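Local coordinates for protein probable ATP-dependent kinase TDA10 (Saccharomyces cerevisiae, PDB 1ODF) that is probably an ATP-dependent kinase of still unknown substrate specificity, with a fold closely resembling that of bacterial pantothenate kinase, at residues T7-Y19 with A269-V281. Residues are numbered along the deposited sequence; the frame is centred on the assembly and turned at random.
Sequences TVLDYTIEFLDKY and ATLTLGIDSNRNV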
loop_
_atom_site.group_PDB
_atom_site.type_symbol
_atom_site.label_atom_id
_atom_site.label_comp_id
_atom_site.label_asym_id
_atom_site.label_seq_id
_atom_site.Cartn_x
_atom_site.Cartn_y
_atom_site.Cartn_z
ATOM N N THR A 7 -0.451 -19.921 -8.374
ATOM C CA THR A 7 0.220 -18.936 -7.531
ATOM C C THR A 7 -0.691 -17.733 -7.302
ATOM O O THR A 7 -1.770 -17.641 -7.884
ATOM C CB THR A 7 1.500 -18.421 -8.208
ATOM O OG1 THR A 7 1.147 -17.804 -9.454
ATOM C CG2 THR A 7 2.472 -19.565 -8.474
ATOM N N VAL A 8 -0.244 -16.811 -6.459
ATOM C CA VAL A 8 -1.021 -15.612 -6.184
ATOM C C VAL A 8 -1.278 -14.895 -7.504
ATOM O O VAL A 8 -2.356 -14.350 -7.725
ATOM C CB VAL A 8 -0.271 -14.661 -5.230
ATOM C CG1 VAL A 8 -0.045 -15.332 -3.895
ATOM C CG2 VAL A 8 1.048 -14.259 -5.835
ATOM N N LEU A 9 -0.280 -14.924 -8.384
ATOM C CA LEU A 9 -0.368 -14.291 -9.696
ATOM C C LEU A 9 -1.502 -14.914 -10.517
ATOM O O LEU A 9 -2.297 -14.209 -11.142
ATOM C CB LEU A 9 0.944 -14.482 -10.452
ATOM C CG LEU A 9 1.520 -13.331 -11.286
ATOM C CD1 LEU A 9 2.379 -13.947 -12.391
ATOM C CD2 LEU A 9 0.437 -12.464 -11.900
ATOM N N ASP A 10 -1.548 -16.243 -10.520
ATOM C CA ASP A 10 -2.565 -16.981 -11.249
ATOM C C ASP A 10 -3.962 -16.538 -10.821
ATOM O O ASP A 10 -4.822 -16.259 -11.657
ATOM C CB ASP A 10 -2.400 -18.479 -10.987
ATOM C CG ASP A 10 -1.145 -19.055 -11.628
ATOM O OD1 ASP A 10 -0.760 -20.179 -11.247
ATOM O OD2 ASP A 10 -0.551 -18.397 -12.515
ATOM N N TYR A 11 -4.178 -16.474 -9.513
ATOM C CA TYR A 11 -5.468 -16.068 -8.993
ATOM C C TYR A 11 -5.758 -14.608 -9.301
ATOM O O TYR A 11 -6.875 -14.253 -9.677
ATOM C CB TYR A 11 -5.530 -16.292 -7.485
ATOM C CG TYR A 11 -5.670 -17.743 -7.102
ATOM C CD1 TYR A 11 -4.616 -18.436 -6.506
ATOM C CD2 TYR A 11 -6.860 -18.429 -7.340
ATOM C CE1 TYR A 11 -4.744 -19.773 -6.154
ATOM C CE2 TYR A 11 -7.001 -19.765 -6.994
ATOM C CZ TYR A 11 -5.940 -20.431 -6.402
ATOM O OH TYR A 11 -6.080 -21.757 -6.055
ATOM N N THR A 12 -4.746 -13.765 -9.142
ATOM C CA THR A 12 -4.915 -12.344 -9.389
ATOM C C THR A 12 -5.290 -12.030 -10.845
ATOM O O THR A 12 -6.203 -11.242 -11.089
ATOM C CB THR A 12 -3.646 -11.573 -8.989
ATOM O OG1 THR A 12 -3.371 -11.801 -7.597
ATOM C CG2 THR A 12 -3.837 -10.083 -9.221
ATOM N N ILE A 13 -4.592 -12.656 -11.794
ATOM C CA ILE A 13 -4.849 -12.454 -13.216
ATOM C C ILE A 13 -6.238 -12.974 -13.560
ATOM O O ILE A 13 -6.973 -12.365 -14.334
ATOM C CB ILE A 13 -3.806 -13.204 -14.088
ATOM C CG1 ILE A 13 -2.436 -12.529 -13.962
ATOM C CG2 ILE A 13 -4.264 -13.241 -15.550
ATOM C CD1 ILE A 13 -1.349 -13.188 -14.792
ATOM N N GLU A 14 -6.579 -14.117 -12.982
ATOM C CA GLU A 14 -7.872 -14.740 -13.182
ATOM C C GLU A 14 -8.958 -13.736 -12.775
ATOM O O GLU A 14 -9.873 -13.430 -13.547
ATOM C CB GLU A 14 -7.932 -15.999 -12.317
ATOM C CG GLU A 14 -9.284 -16.664 -12.177
ATOM C CD GLU A 14 -9.206 -17.912 -11.306
ATOM O OE1 GLU A 14 -8.482 -18.861 -11.696
ATOM O OE2 GLU A 14 -9.856 -17.942 -10.234
ATOM N N PHE A 15 -8.830 -13.222 -11.557
ATOM C CA PHE A 15 -9.762 -12.249 -11.009
ATOM C C PHE A 15 -9.852 -10.970 -11.858
ATOM O O PHE A 15 -10.944 -10.516 -12.188
ATOM C CB PHE A 15 -9.333 -11.920 -9.570
ATOM C CG PHE A 15 -9.982 -10.686 -8.987
ATOM C CD1 PHE A 15 -9.256 -9.505 -8.845
ATOM C CD2 PHE A 15 -11.304 -10.718 -8.537
ATOM C CE1 PHE A 15 -9.837 -8.372 -8.252
ATOM C CE2 PHE A 15 -11.894 -9.587 -7.943
ATOM C CZ PHE A 15 -11.160 -8.419 -7.799
ATOM N N LEU A 16 -8.707 -10.403 -12.224
ATOM C CA LEU A 16 -8.705 -9.167 -13.000
ATOM C C LEU A 16 -9.134 -9.306 -14.452
ATOM O O LEU A 16 -9.757 -8.390 -14.998
ATOM C CB LEU A 16 -7.331 -8.492 -12.927
ATOM C CG LEU A 16 -6.972 -7.913 -11.550
ATOM C CD1 LEU A 16 -5.592 -7.259 -11.594
ATOM C CD2 LEU A 16 -8.039 -6.905 -11.121
ATOM N N ASP A 17 -8.818 -10.442 -15.072
ATOM C CA ASP A 17 -9.185 -10.670 -16.470
ATOM C C ASP A 17 -10.692 -10.817 -16.638
ATOM O O ASP A 17 -11.212 -10.768 -17.753
ATOM C CB ASP A 17 -8.475 -11.908 -17.028
ATOM C CG ASP A 17 -7.049 -11.619 -17.472
ATOM O OD1 ASP A 17 -6.605 -10.451 -17.367
ATOM O OD2 ASP A 17 -6.371 -12.567 -17.928
ATOM N N LYS A 18 -11.391 -11.010 -15.526
ATOM C CA LYS A 18 -12.841 -11.117 -15.568
ATOM C C LYS A 18 -13.447 -9.753 -15.255
ATOM O O LYS A 18 -14.289 -9.241 -16.003
ATOM C CB LYS A 18 -13.357 -12.133 -14.538
ATOM C CG LYS A 18 -14.849 -11.963 -14.231
ATOM C CD LYS A 18 -15.376 -12.984 -13.226
ATOM C CE LYS A 18 -16.811 -12.657 -12.786
ATOM N NZ LYS A 18 -17.793 -12.614 -13.915
ATOM N N TYR A 19 -12.994 -9.155 -14.158
ATOM C CA TYR A 19 -13.551 -7.882 -13.731
ATOM C C TYR A 19 -13.194 -6.613 -14.494
ATOM O O TYR A 19 -14.042 -5.733 -14.634
ATOM C CB TYR A 19 -13.299 -7.684 -12.235
ATOM C CG TYR A 19 -14.178 -8.573 -11.380
ATOM C CD1 TYR A 19 -13.774 -9.860 -11.021
ATOM C CD2 TYR A 19 -15.446 -8.146 -10.980
ATOM C CE1 TYR A 19 -14.618 -10.706 -10.282
ATOM C CE2 TYR A 19 -16.292 -8.973 -10.248
ATOM C CZ TYR A 19 -15.874 -10.251 -9.902
ATOM O OH TYR A 19 -16.715 -11.054 -9.175
ATOM N N ALA A 269 -15.309 -5.070 -6.323
ATOM C CA ALA A 269 -15.067 -6.455 -5.934
ATOM C C ALA A 269 -13.695 -6.545 -5.276
ATOM O O ALA A 269 -12.835 -5.680 -5.482
ATOM C CB ALA A 269 -15.137 -7.383 -7.159
ATOM N N THR A 270 -13.506 -7.585 -4.473
ATOM C CA THR A 270 -12.245 -7.793 -3.782
ATOM C C THR A 270 -11.846 -9.260 -3.778
ATOM O O THR A 270 -12.671 -10.151 -3.540
ATOM C CB THR A 270 -12.301 -7.311 -2.311
ATOM O OG1 THR A 270 -12.552 -5.898 -2.267
ATOM C CG2 THR A 270 -10.969 -7.587 -1.610
ATOM N N LEU A 271 -10.572 -9.499 -4.065
ATOM C CA LEU A 271 -10.015 -10.838 -4.055
ATOM C C LEU A 271 -9.120 -10.934 -2.824
ATOM O O LEU A 271 -8.200 -10.131 -2.664
ATOM C CB LEU A 271 -9.180 -11.094 -5.314
ATOM C CG LEU A 271 -8.260 -12.330 -5.285
ATOM C CD1 LEU A 271 -9.092 -13.592 -5.268
ATOM C CD2 LEU A 271 -7.336 -12.325 -6.507
ATOM N N THR A 272 -9.398 -11.896 -1.948
ATOM C CA THR A 272 -8.575 -12.078 -0.756
ATOM C C THR A 272 -7.815 -13.399 -0.875
ATOM O O THR A 272 -8.395 -14.449 -1.173
ATOM C CB THR A 272 -9.417 -12.086 0.557
ATOM O OG1 THR A 272 -10.088 -10.827 0.721
ATOM C CG2 THR A 272 -8.510 -12.316 1.762
ATOM N N LEU A 273 -6.507 -13.330 -0.656
ATOM C CA LEU A 273 -5.646 -14.499 -0.744
ATOM C C LEU A 273 -4.938 -14.749 0.577
ATOM O O LEU A 273 -4.293 -13.849 1.130
ATOM C CB LEU A 273 -4.585 -14.305 -1.829
ATOM C CG LEU A 273 -4.983 -14.012 -3.275
ATOM C CD1 LEU A 273 -3.723 -13.896 -4.110
ATOM C CD2 LEU A 273 -5.868 -15.116 -3.816
ATOM N N GLY A 274 -5.068 -15.972 1.080
ATOM C CA GLY A 274 -4.409 -16.331 2.319
ATOM C C GLY A 274 -3.151 -17.096 1.968
ATOM O O GLY A 274 -3.224 -18.101 1.267
ATOM N N ILE A 275 -1.997 -16.626 2.434
ATOM C CA ILE A 275 -0.741 -17.308 2.123
ATOM C C ILE A 275 0.043 -17.667 3.373
ATOM O O ILE A 275 -0.083 -17.010 4.406
ATOM C CB ILE A 275 0.165 -16.454 1.212
ATOM C CG1 ILE A 275 0.752 -15.279 2.002
ATOM C CG2 ILE A 275 -0.631 -15.953 0.025
ATOM C CD1 ILE A 275 1.754 -14.449 1.214
ATOM N N ASP A 276 0.858 -18.713 3.260
ATOM C CA ASP A 276 1.673 -19.196 4.374
ATOM C C ASP A 276 3.111 -18.685 4.307
ATOM O O ASP A 276 3.477 -17.948 3.386
ATOM C CB ASP A 276 1.675 -20.728 4.388
ATOM C CG ASP A 276 2.357 -21.333 3.160
ATOM O OD1 ASP A 276 2.241 -22.565 2.969
ATOM O OD2 ASP A 276 3.012 -20.591 2.390
ATOM N N SER A 277 3.919 -19.090 5.285
ATOM C CA SER A 277 5.326 -18.695 5.364
ATOM C C SER A 277 6.033 -18.752 4.012
ATOM O O SER A 277 6.797 -17.853 3.671
ATOM C CB SER A 277 6.065 -19.589 6.357
ATOM O OG SER A 277 5.362 -19.658 7.587
ATOM N N ASN A 278 5.783 -19.804 3.243
ATOM C CA ASN A 278 6.415 -19.946 1.930
ATOM C C ASN A 278 5.666 -19.207 0.831
ATOM O O ASN A 278 5.873 -19.476 -0.356
ATOM C CB ASN A 278 6.525 -21.422 1.536
ATOM C CG ASN A 278 7.647 -22.138 2.257
ATOM O OD1 ASN A 278 7.959 -23.287 1.944
ATOM N ND2 ASN A 278 8.261 -21.465 3.228
ATOM N N ARG A 279 4.803 -18.276 1.227
ATOM C CA ARG A 279 4.008 -17.501 0.280
ATOM C C ARG A 279 3.088 -18.420 -0.516
ATOM O O ARG A 279 2.702 -18.092 -1.636
ATOM C CB ARG A 279 4.904 -16.725 -0.691
ATOM C CG ARG A 279 6.207 -16.232 -0.091
ATOM C CD ARG A 279 5.991 -15.298 1.084
ATOM N NE ARG A 279 7.230 -15.076 1.828
ATOM C CZ ARG A 279 8.351 -14.586 1.301
ATOM N NH1 ARG A 279 8.403 -14.256 0.014
ATOM N NH2 ARG A 279 9.427 -14.434 2.061
ATOM N N ASN A 280 2.752 -19.572 0.061
ATOM C CA ASN A 280 1.859 -20.528 -0.592
ATOM C C ASN A 280 0.404 -20.231 -0.228
ATOM O O ASN A 280 0.084 -19.983 0.936
ATOM C CB ASN A 280 2.191 -21.965 -0.169
ATOM C CG ASN A 280 3.455 -22.500 -0.826
ATOM O OD1 ASN A 280 3.568 -22.535 -2.056
ATOM N ND2 ASN A 280 4.408 -22.935 -0.004
ATOM N N VAL A 281 -0.470 -20.275 -1.230
ATOM C CA VAL A 281 -1.893 -20.009 -1.037
ATOM C C VAL A 281 -2.644 -21.194 -0.430
ATOM O O VAL A 281 -2.646 -22.289 -0.990
ATOM C CB VAL A 281 -2.573 -19.666 -2.376
ATOM C CG1 VAL A 281 -4.058 -19.415 -2.157
ATOM C CG2 VAL A 281 -1.904 -18.458 -3.006
HETATM O O HOH W 1 1.889 -17.645 -4.956
#
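V8, in the first turn of helix 8-24, fits among three aliphatic side chains: its CB meets L273 CD1 at 3.7 Å, while CG1 touches I275 CG2 and V281 CG2. T7, just before it, and D10, one turn on, close the helix start with a capping box, and a water accepts from V8 N and makes a weak bond to R279 O, linking the helix N-terminus to the hairpin turn. Y11 sets its CB against L273 CD2 and carries its ring out to V281, CE1 lying 4.1 Å from CG1. T12 turns OG1 to the methyls L271 CD2 and L273 CD1, both 4.1 Å away. OG1 donates to V8 O (2.7 Å), which also takes T12 N; the hydroxyl proton is thereby used inside an otherwise apolar interface. With CG anti to the backbone N (chi1 166°), F15 runs alongside L271, the two side chains pointing in opposite directions, which puts L271 CB over the middle of one ring face, a CH-pi contact 3.7 Å from the centroid and 8° off the normal; L271 CD2 reaches back to F15 CB, and A269 O lies at the ring edge. Y19 ends the row, with A269 CB over one ring face, offset toward the rim, 4.0 Å from the centroid. Segments 8-19 and 269-275 run antiparallel (171°), their axes 9.7 Å apart at closest approach, and no direct hydrogen bond joins them. Strands 204-211 and 281-287 flank strand 269-275, and I275 approaches S42 of the predicted ATP-binding loop: an N-terminal helix layered on the central mixed sheet of a P-loop kinase alpha/beta fold.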